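Local atomic coordinates of GRMZM2G135359 pseudokinase (PDB entry 6CPY), a protein that probably acts in maize as a membrane-bound receptor-like pseudokinase, of which this is the kinase-like domain, with ATP binding and kinase activity only presumed. Residues L148-E159 against A297-P308; Y221-L229 against R273-S281. All coordinates share one frame; numbering follows the deposited sequence. Where two conformers were deposited one is given.

Contact 1 (L148-E159 against A297-P308)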
loop_
_atom_site.group_PDB
_atom_site.type_symbol
_atom_site.label_atom_id
_atom_site.label_comp_id
_atom_site.label_asym_id
_atom_site.label_seq_id
_atom_site.Cartn_x
_atom_site.Cartn_y
_atom_site.Cartn_z
ATOM N N LEU A 148 3.888 15.789 -4.247
ATOM C CA LEU A 148 4.440 15.286 -5.491
ATOM C C LEU A 148 5.354 14.087 -5.272
ATOM O O LEU A 148 5.294 13.129 -6.028
ATOM C CB LEU A 148 5.162 16.401 -6.261
ATOM C CG LEU A 148 4.232 17.106 -7.266
ATOM C CD1 LEU A 148 2.884 17.496 -6.687
ATOM C CD2 LEU A 148 4.943 18.320 -7.848
ATOM N N ARG A 149 6.185 14.148 -4.240
ATOM C CA ARG A 149 7.022 13.011 -3.873
ATOM C C ARG A 149 6.210 11.764 -3.558
ATOM O O ARG A 149 6.564 10.681 -3.964
ATOM C CB ARG A 149 7.891 13.338 -2.665
ATOM C CG ARG A 149 9.051 14.273 -2.942
ATOM C CD ARG A 149 10.272 13.820 -2.155
ATOM N NE ARG A 149 9.924 13.364 -0.814
ATOM C CZ ARG A 149 10.573 12.419 -0.127
ATOM N NH1 ARG A 149 11.629 11.783 -0.635
ATOM N NH2 ARG A 149 10.156 12.100 1.085
ATOM N N ILE A 150 5.123 11.930 -2.817
ATOM C CA ILE A 150 4.250 10.820 -2.480
ATOM C C ILE A 150 3.588 10.270 -3.746
ATOM O O ILE A 150 3.603 9.068 -3.992
ATOM C CB ILE A 150 3.199 11.251 -1.438
ATOM C CG1 ILE A 150 3.886 11.458 -0.074
ATOM C CG2 ILE A 150 2.061 10.233 -1.357
ATOM C CD1 ILE A 150 3.071 12.287 0.896
ATOM N N SER A 151 3.053 11.164 -4.571
ATOM C CA SER A 151 2.428 10.761 -5.833
ATOM C C SER A 151 3.377 9.956 -6.746
ATOM O O SER A 151 2.978 8.946 -7.339
ATOM C CB SER A 151 1.919 12.025 -6.581
ATOM O OG SER A 151 0.974 12.757 -5.807
ATOM N N MET A 152 4.619 10.406 -6.864
ATOM C CA MET A 152 5.604 9.741 -7.713
ATOM C C MET A 152 5.980 8.390 -7.122
ATOM O O MET A 152 5.989 7.381 -7.833
ATOM C CB MET A 152 6.857 10.600 -7.897
ATOM C CG MET A 152 7.731 10.169 -9.073
ATOM S SD MET A 152 6.893 10.383 -10.662
ATOM C CE MET A 152 5.788 11.668 -10.129
ATOM N N GLY A 153 6.266 8.370 -5.819
ATOM C CA GLY A 153 6.584 7.124 -5.111
ATOM C C GLY A 153 5.550 6.038 -5.328
ATOM O O GLY A 153 5.899 4.891 -5.614
ATOM N N ILE A 154 4.275 6.399 -5.194
ATOM C CA ILE A 154 3.172 5.485 -5.473
ATOM C C ILE A 154 3.226 4.963 -6.908
ATOM O O ILE A 154 3.145 3.750 -7.143
ATOM C CB ILE A 154 1.795 6.126 -5.181
ATOM C CG1 ILE A 154 1.630 6.405 -3.683
ATOM C CG2 ILE A 154 0.675 5.210 -5.628
ATOM C CD1 ILE A 154 0.504 7.354 -3.357
ATOM N N ALA A 155 3.385 5.873 -7.872
ATOM C CA ALA A 155 3.439 5.470 -9.270
ATOM C C ALA A 155 4.588 4.494 -9.549
ATOM O O ALA A 155 4.386 3.496 -10.238
ATOM C CB ALA A 155 3.543 6.686 -10.177
ATOM N N TYR A 156 5.773 4.770 -9.008
ATOM C CA TYR A 156 6.941 3.891 -9.217
ATOM C C TYR A 156 6.714 2.500 -8.622
ATOM O O TYR A 156 7.121 1.508 -9.219
ATOM C CB TYR A 156 8.219 4.473 -8.623
ATOM C CG TYR A 156 8.840 5.627 -9.391
ATOM C CD1 TYR A 156 9.012 5.566 -10.779
ATOM C CD2 TYR A 156 9.324 6.749 -8.721
ATOM C CE1 TYR A 156 9.598 6.621 -11.475
ATOM C CE2 TYR A 156 9.930 7.797 -9.407
ATOM C CZ TYR A 156 10.049 7.736 -10.783
ATOM O OH TYR A 156 10.635 8.787 -11.463
ATOM N N CYS A 157 6.070 2.439 -7.458
ATOM C CA CYS A 157 5.721 1.147 -6.845
ATOM C C CYS A 157 4.729 0.381 -7.721
ATOM O O CYS A 157 4.945 -0.799 -8.059
ATOM C CB CYS A 157 5.125 1.350 -5.449
ATOM S SG CYS A 157 4.754 -0.208 -4.608
ATOM N N LEU A 158 3.650 1.049 -8.111
ATOM C CA LEU A 158 2.623 0.392 -8.918
ATOM C C LEU A 158 3.170 -0.096 -10.267
ATOM O O LEU A 158 2.767 -1.165 -10.753
ATOM C CB LEU A 158 1.412 1.306 -9.121
ATOM C CG LEU A 158 0.337 1.307 -8.022
ATOM C CD1 LEU A 158 0.918 1.347 -6.624
ATOM C CD2 LEU A 158 -0.620 2.467 -8.224
ATOM N N GLU A 159 4.062 0.687 -10.869
ATOM C CA GLU A 159 4.720 0.307 -12.126
ATOM C C GLU A 159 5.591 -0.938 -11.904
ATOM O O GLU A 159 5.606 -1.862 -12.726
ATOM C CB GLU A 159 5.582 1.460 -12.644
ATOM C CG GLU A 159 6.332 1.180 -13.949
ATOM C CD GLU A 159 7.329 2.273 -14.312
ATOM O OE1 GLU A 159 7.910 2.907 -13.399
ATOM O OE2 GLU A 159 7.548 2.494 -15.522
ATOM N N ALA A 297 3.569 6.379 -14.978
ATOM C CA ALA A 297 4.810 6.695 -14.269
ATOM C C ALA A 297 5.751 7.568 -15.100
ATOM O O ALA A 297 6.373 8.488 -14.581
ATOM C CB ALA A 297 5.518 5.413 -13.836
ATOM N N ALA A 298 5.848 7.272 -16.396
ATOM C CA ALA A 298 6.690 8.056 -17.301
ATOM C C ALA A 298 6.193 9.499 -17.390
ATOM O O ALA A 298 6.981 10.444 -17.305
ATOM C CB ALA A 298 6.725 7.410 -18.682
ATOM N N ARG A 299 4.882 9.654 -17.548
ATOM C CA ARG A 299 4.259 10.974 -17.621
ATOM C C ARG A 299 4.443 11.721 -16.298
ATOM O O ARG A 299 4.833 12.891 -16.294
ATOM C CB ARG A 299 2.776 10.859 -17.996
ATOM C CG ARG A 299 2.016 12.187 -18.093
ATOM C CD ARG A 299 2.757 13.212 -18.941
ATOM N NE ARG A 299 2.035 14.478 -19.056
ATOM C CZ ARG A 299 2.589 15.631 -19.433
ATOM N NH1 ARG A 299 3.882 15.697 -19.741
ATOM N NH2 ARG A 299 1.850 16.730 -19.494
ATOM N N MET A 300 4.201 11.027 -15.183
ATOM C CA MET A 300 4.401 11.608 -13.862
ATOM C C MET A 300 5.836 12.088 -13.637
ATOM O O MET A 300 6.035 13.153 -13.075
ATOM C CB MET A 300 4.006 10.617 -12.755
ATOM C CG MET A 300 2.513 10.385 -12.595
ATOM S SD MET A 300 1.584 11.855 -12.130
ATOM C CE MET A 300 2.134 12.110 -10.445
ATOM N N ARG A 301 6.831 11.312 -14.070
ATOM C CA ARG A 301 8.234 11.737 -13.950
ATOM C C ARG A 301 8.532 12.968 -14.802
ATOM O O ARG A 301 9.279 13.857 -14.379
ATOM C CB ARG A 301 9.199 10.614 -14.334
ATOM C CG ARG A 301 10.646 11.002 -14.083
ATOM C CD ARG A 301 11.623 9.919 -14.472
ATOM N NE ARG A 301 12.957 10.263 -13.990
ATOM C CZ ARG A 301 13.935 9.390 -13.766
ATOM N NH1 ARG A 301 13.743 8.089 -13.967
ATOM N NH2 ARG A 301 15.103 9.825 -13.318
ATOM N N GLU A 302 7.962 13.004 -16.003
ATOM C CA GLU A 302 8.075 14.158 -16.895
ATOM C C GLU A 302 7.557 15.410 -16.178
ATOM O O GLU A 302 8.222 16.447 -16.162
ATOM C CB GLU A 302 7.296 13.900 -18.191
ATOM C CG GLU A 302 7.666 14.786 -19.376
ATOM C CD GLU A 302 6.854 14.464 -20.623
ATOM O OE1 GLU A 302 6.423 13.303 -20.783
ATOM O OE2 GLU A 302 6.631 15.377 -21.447
ATOM N N ILE A 303 6.394 15.289 -15.534
ATOM C CA ILE A 303 5.761 16.428 -14.852
ATOM C C ILE A 303 6.479 16.880 -13.574
ATOM O O ILE A 303 6.726 18.077 -13.381
ATOM C CB ILE A 303 4.288 16.112 -14.523
ATOM C CG1 ILE A 303 3.488 15.954 -15.821
ATOM C CG2 ILE A 303 3.683 17.197 -13.641
ATOM C CD1 ILE A 303 2.155 15.247 -15.649
ATOM N N THR A 304 6.798 15.935 -12.701
ATOM C CA THR A 304 7.374 16.252 -11.393
ATOM C C THR A 304 8.889 16.448 -11.432
ATOM O O THR A 304 9.450 17.095 -10.544
ATOM C CB THR A 304 7.067 15.158 -10.357
ATOM O OG1 THR A 304 7.716 13.935 -10.731
ATOM C CG2 THR A 304 5.571 14.930 -10.245
ATOM N N ALA A 305 9.537 15.866 -12.443
ATOM C CA ALA A 305 10.996 15.788 -12.522
ATOM C C ALA A 305 11.626 15.097 -11.301
ATOM O O ALA A 305 12.748 15.410 -10.915
ATOM C CB ALA A 305 11.601 17.171 -12.735
ATOM N N LEU A 306 10.909 14.140 -10.715
ATOM C CA LEU A 306 11.382 13.443 -9.528
ATOM C C LEU A 306 11.738 12.027 -9.913
ATOM O O LEU A 306 10.878 11.257 -10.332
ATOM C CB LEU A 306 10.308 13.410 -8.433
ATOM C CG LEU A 306 9.990 14.720 -7.716
ATOM C CD1 LEU A 306 8.790 14.516 -6.800
ATOM C CD2 LEU A 306 11.183 15.223 -6.917
ATOM N N GLY A 307 13.015 11.690 -9.781
ATOM C CA GLY A 307 13.479 10.353 -10.088
ATOM C C GLY A 307 13.167 9.394 -8.946
ATOM O O GLY A 307 12.771 9.820 -7.853
ATOM N N PRO A 308 13.366 8.093 -9.189
ATOM C CA PRO A 308 13.135 7.075 -8.167
ATOM C C PRO A 308 14.104 7.188 -6.995
ATOM O O PRO A 308 13.789 6.700 -5.903
ATOM C CB PRO A 308 13.379 5.767 -8.926
ATOM C CG PRO A 308 14.381 6.133 -9.969
ATOM C CD PRO A 308 13.984 7.520 -10.400
#

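Contact 2 (Y221-L229 against R273-S281)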
loop_
_atom_site.group_PDB
_atom_site.type_symbol
_atom_site.label_atom_id
_atom_site.label_comp_id
_atom_site.label_asym_id
_atom_site.label_seq_id
_atom_site.Cartn_x
_atom_site.Cartn_y
_atom_site.Cartn_z
ATOM N N TYR A 221 -5.355 4.621 -8.950
ATOM C CA TYR A 221 -4.253 5.580 -8.878
ATOM C C TYR A 221 -4.742 6.992 -9.187
ATOM O O TYR A 221 -4.418 7.939 -8.476
ATOM C CB TYR A 221 -3.090 5.229 -9.823
ATOM C CG TYR A 221 -1.985 6.257 -9.718
ATOM C CD1 TYR A 221 -1.116 6.250 -8.627
ATOM C CD2 TYR A 221 -1.852 7.275 -10.656
ATOM C CE1 TYR A 221 -0.133 7.209 -8.497
ATOM C CE2 TYR A 221 -0.875 8.236 -10.536
ATOM C CZ TYR A 221 -0.019 8.203 -9.451
ATOM O OH TYR A 221 0.964 9.148 -9.320
ATOM N N GLY A 222 -5.518 7.125 -10.257
ATOM C CA GLY A 222 -6.091 8.417 -10.630
ATOM C C GLY A 222 -6.921 9.022 -9.511
ATOM O O GLY A 222 -6.830 10.211 -9.262
ATOM N N MET A 223 -7.709 8.197 -8.826
ATOM C CA MET A 223 -8.543 8.663 -7.717
ATOM C C MET A 223 -7.702 9.126 -6.524
ATOM O O MET A 223 -8.047 10.112 -5.852
ATOM C CB MET A 223 -9.520 7.561 -7.287
ATOM C CG MET A 223 -10.576 7.259 -8.341
ATOM S SD MET A 223 -11.688 8.648 -8.609
ATOM C CE MET A 223 -12.785 8.501 -7.202
ATOM N N VAL A 224 -6.619 8.402 -6.250
ATOM C CA VAL A 224 -5.728 8.754 -5.147
ATOM C C VAL A 224 -4.957 10.033 -5.478
ATOM O O VAL A 224 -4.758 10.891 -4.609
ATOM C CB VAL A 224 -4.769 7.587 -4.790
ATOM C CG1 VAL A 224 -3.677 8.045 -3.835
ATOM C CG2 VAL A 224 -5.546 6.429 -4.170
ATOM N N LEU A 225 -4.498 10.154 -6.721
ATOM C CA LEU A 225 -3.850 11.383 -7.170
ATOM C C LEU A 225 -4.815 12.576 -7.029
ATOM O O LEU A 225 -4.437 13.642 -6.523
ATOM C CB LEU A 225 -3.333 11.241 -8.602
ATOM C CG LEU A 225 -2.702 12.496 -9.219
ATOM C CD1 LEU A 225 -1.575 13.018 -8.357
ATOM C CD2 LEU A 225 -2.207 12.215 -10.631
ATOM N N LEU A 226 -6.063 12.390 -7.457
ATOM C CA LEU A 226 -7.091 13.431 -7.289
ATOM C C LEU A 226 -7.294 13.808 -5.822
ATOM O O LEU A 226 -7.462 14.979 -5.485
ATOM C CB LEU A 226 -8.428 12.971 -7.889
ATOM C CG LEU A 226 -9.541 14.032 -7.923
ATOM C CD1 LEU A 226 -9.085 15.221 -8.758
ATOM C CD2 LEU A 226 -10.836 13.447 -8.460
ATOM N N GLU A 227 -7.271 12.801 -4.953
ATOM C CA GLU A 227 -7.404 13.007 -3.514
ATOM C C GLU A 227 -6.224 13.777 -2.942
ATOM O O GLU A 227 -6.396 14.673 -2.127
ATOM C CB GLU A 227 -7.565 11.652 -2.820
ATOM C CG GLU A 227 -7.798 11.725 -1.322
ATOM C CD GLU A 227 -7.761 10.355 -0.673
ATOM O OE1 GLU A 227 -7.823 9.344 -1.406
ATOM O OE2 GLU A 227 -7.679 10.296 0.571
ATOM N N ILE A 228 -5.025 13.450 -3.411
ATOM C CA ILE A 228 -3.818 14.145 -2.973
ATOM C C ILE A 228 -3.880 15.616 -3.413
ATOM O O ILE A 228 -3.517 16.518 -2.659
ATOM C CB ILE A 228 -2.555 13.455 -3.542
ATOM C CG1 ILE A 228 -2.328 12.095 -2.864
ATOM C CG2 ILE A 228 -1.347 14.347 -3.395
ATOM C CD1 ILE A 228 -1.378 11.163 -3.590
ATOM N N LEU A 229 -4.363 15.852 -4.627
ATOM C CA LEU A 229 -4.441 17.211 -5.162
ATOM C C LEU A 229 -5.535 18.090 -4.547
ATOM O O LEU A 229 -5.337 19.295 -4.392
ATOM C CB LEU A 229 -4.631 17.157 -6.670
ATOM C CG LEU A 229 -3.432 16.665 -7.474
ATOM C CD1 LEU A 229 -3.883 16.406 -8.904
ATOM C CD2 LEU A 229 -2.274 17.651 -7.457
ATOM N N ARG A 273 -2.219 21.672 -13.465
ATOM C CA ARG A 273 -3.000 21.325 -14.667
ATOM C C ARG A 273 -2.592 20.001 -15.268
ATOM O O ARG A 273 -3.439 19.151 -15.566
ATOM C CB ARG A 273 -2.862 22.380 -15.767
ATOM C CG ARG A 273 -3.767 23.552 -15.613
ATOM C CD ARG A 273 -3.741 24.469 -16.838
ATOM N NE ARG A 273 -4.698 25.527 -16.565
ATOM C CZ ARG A 273 -4.417 26.691 -16.000
ATOM N NH1 ARG A 273 -3.165 27.032 -15.700
ATOM N NH2 ARG A 273 -5.399 27.546 -15.764
ATOM N N ALA A 274 -1.293 19.836 -15.466
ATOM C CA ALA A 274 -0.778 18.638 -16.093
ATOM C C ALA A 274 -1.123 17.403 -15.235
ATOM O O ALA A 274 -1.506 16.360 -15.766
ATOM C CB ALA A 274 0.715 18.772 -16.327
ATOM N N LEU A 275 -1.016 17.521 -13.912
ATOM C CA LEU A 275 -1.349 16.380 -13.036
ATOM C C LEU A 275 -2.837 16.044 -13.101
ATOM O O LEU A 275 -3.214 14.863 -13.061
ATOM C CB LEU A 275 -0.930 16.653 -11.595
ATOM C CG LEU A 275 0.595 16.684 -11.421
ATOM C CD1 LEU A 275 0.957 17.264 -10.062
ATOM C CD2 LEU A 275 1.200 15.295 -11.590
ATOM N N CYS A 276 -3.683 17.069 -13.215
ATOM C CA CYS A 276 -5.126 16.836 -13.377
ATOM C C CYS A 276 -5.474 16.148 -14.713
ATOM O O CYS A 276 -6.449 15.407 -14.785
ATOM C CB CYS A 276 -5.917 18.129 -13.206
ATOM S SG CYS A 276 -5.909 18.758 -11.512
ATOM N N GLU A 277 -4.675 16.374 -15.754
ATOM C CA GLU A 277 -4.838 15.629 -17.015
ATOM C C GLU A 277 -4.520 14.142 -16.827
ATOM O O GLU A 277 -5.239 13.279 -17.336
ATOM C CB GLU A 277 -3.984 16.234 -18.131
ATOM C CG GLU A 277 -4.454 17.620 -18.552
ATOM C CD GLU A 277 -3.468 18.373 -19.437
ATOM O OE1 GLU A 277 -2.278 17.991 -19.494
ATOM O OE2 GLU A 277 -3.888 19.367 -20.077
ATOM N N VAL A 278 -3.466 13.845 -16.072
ATOM C CA VAL A 278 -3.158 12.452 -15.702
ATOM C C VAL A 278 -4.345 11.826 -14.997
ATOM O O VAL A 278 -4.758 10.729 -15.359
ATOM C CB VAL A 278 -1.904 12.332 -14.802
ATOM C CG1 VAL A 278 -1.714 10.891 -14.320
ATOM C CG2 VAL A 278 -0.679 12.823 -15.543
ATOM N N VAL A 279 -4.901 12.519 -13.998
ATOM C CA VAL A 279 -6.091 12.030 -13.309
ATOM C C VAL A 279 -7.174 11.687 -14.329
ATOM O O VAL A 279 -7.724 10.584 -14.306
ATOM C CB VAL A 279 -6.657 13.047 -12.295
ATOM C CG1 VAL A 279 -8.015 12.602 -11.781
ATOM C CG2 VAL A 279 -5.691 13.253 -11.127
ATOM N N ARG A 280 -7.482 12.631 -15.219
ATOM C CA ARG A 280 -8.598 12.432 -16.156
ATOM C C ARG A 280 -8.411 11.178 -17.015
ATOM O O ARG A 280 -9.372 10.436 -17.238
ATOM C CB ARG A 280 -8.794 13.664 -17.045
ATOM C CG ARG A 280 -9.953 13.567 -18.029
ATOM C CD ARG A 280 -11.296 13.292 -17.375
ATOM N NE ARG A 280 -12.327 13.100 -18.401
ATOM C CZ ARG A 280 -12.532 11.967 -19.076
ATOM N NH1 ARG A 280 -11.796 10.885 -18.839
ATOM N NH2 ARG A 280 -13.493 11.907 -19.992
ATOM N N SER A 281 -7.190 10.946 -17.490
ATOM C CA SER A 281 -6.891 9.766 -18.311
ATOM C C SER A 281 -7.115 8.479 -17.523
ATOM O O SER A 281 -7.755 7.538 -18.012
ATOM C CB SER A 281 -5.447 9.800 -18.809
ATOM O OG SER A 281 -5.214 10.954 -19.586
#

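Contact 1 (L148-E159 against A297-P308)
In the helical C-terminal lobe of this protein kinase fold, Tyr156 and Met152 of helix 144-164, the αE position, receive the last helix, 293-304, and the tail that follows it. The local helix axes run nearly antiparallel, at 155° and 9.6 Å. Tyr156 holds the tail: its OH donates to Leu306 O at 2.7 Å, in the carbonyl plane and on a lone pair, with a C=O...O angle of 141°. The Tyr156 CG lies anti to the carbonyl carbon (chi1 -74°), which swings the ring out along the helix flank to meet this acceptor. Pro308 lies over one ring face, its CB 4.2 Å from the Tyr156 centroid in a CH-pi contact, and the Arg301 chain crosses at about a right angle, CD 3.4 Å from Tyr156 OH. Met152 is a knob among Ala297, Met300, Arg301 and Thr304; it has two conformers, which leaves the exact place of its methyl doubtful. Where the helix ends, Thr304 forms an ST turn, OG1 accepting from Leu306 N at 3.2 Å while donating to Met300 O. Ala305 then takes positive phi, and the redirected chain lays Leu306 CD1 3.7 Å from Arg149 N, across the Arg149 side chain. At the far end Ala155 CB and Ala297 CB pack at 4.3 Å. Apolar contacts thus join the helices, whereas the tail is held by a phenol-to-carbonyl bond along with Leu306 and Pro308 packing, and the threonine turn is consistent with fixing how it leaves the helix.

Contact 2 (Y221-L229 against R273-S281)
Val279 meets Leu225 and Leu229 where helix 269-282 lies against helix 214-230, and these three side chains lose more surface to the contact than any others. Val279 is the knob, seated in a hole made by Gly222, Leu225, Leu226 and Leu229. Its two methyls divide the work. CG1, anti to the backbone N (chi1 170°), turns to the Gly222 side, 3.7 Å from Gly222 O and 3.9 Å from Leu226 CB; CG2 lies 3.6 Å from Leu225 CG. At Gly222, which has no side chain, the backbones come closest, its CA 4.5 Å from Val279 CA; this is consistent with the close approach of the axes, 8.4 Å at 147°, roughly antiparallel.

Leu225 slants across Val279 and sends CD2 onward over the opposing backbone, 3.7 Å from Leu275 O, with Val278 CG1 also against this methyl. The Leu275 carbonyl already accepts from Val279 N within its own helix, as Gly222 O does from Leu226 N, so the methyls rest on oxygens whose helical bonds are made. One turn further on, Leu229 crosses Leu275 at about a right angle. Its CD1 is shared between Leu275 CB at 4.0 Å and Cys276 SG at 4.1 Å, while CD2 turns to the Leu275 methyl CD1.

Every side-chain pair across the interface is apolar, and all eight touching residues are buried. Helix 240-250 adds to the same region, with Val246 on Leu226 and Phe250 on Val279. A valine knob in a hole that includes a glycine here joins the central αF helix of the protein kinase C-lobe to αH, within the lobe's hydrophobic core.

Contact 2 is buried throughout, whereas contact 1 is only partly so, its tail and the outer side of its last helix reaching the surface. They share no helix: contact 1 pairs helices 144-164 and 293-304, contact 2 helices 214-230 and 269-282. Their centres lie 12 Å apart, and the pairs are joined through Tyr221, whose OH is 2.8 Å from Ser151 O, a probable hydrogen bond, and through Met300, whose SD packs 3.5 Å from Leu275 CD2. In sequence, both segments of contact 2 fall between those of contact 1. Chemistry follows place: side chains of the deep pair meet through apolar groups alone; the outer one adds a phenol-to-carbonyl bond to the tail.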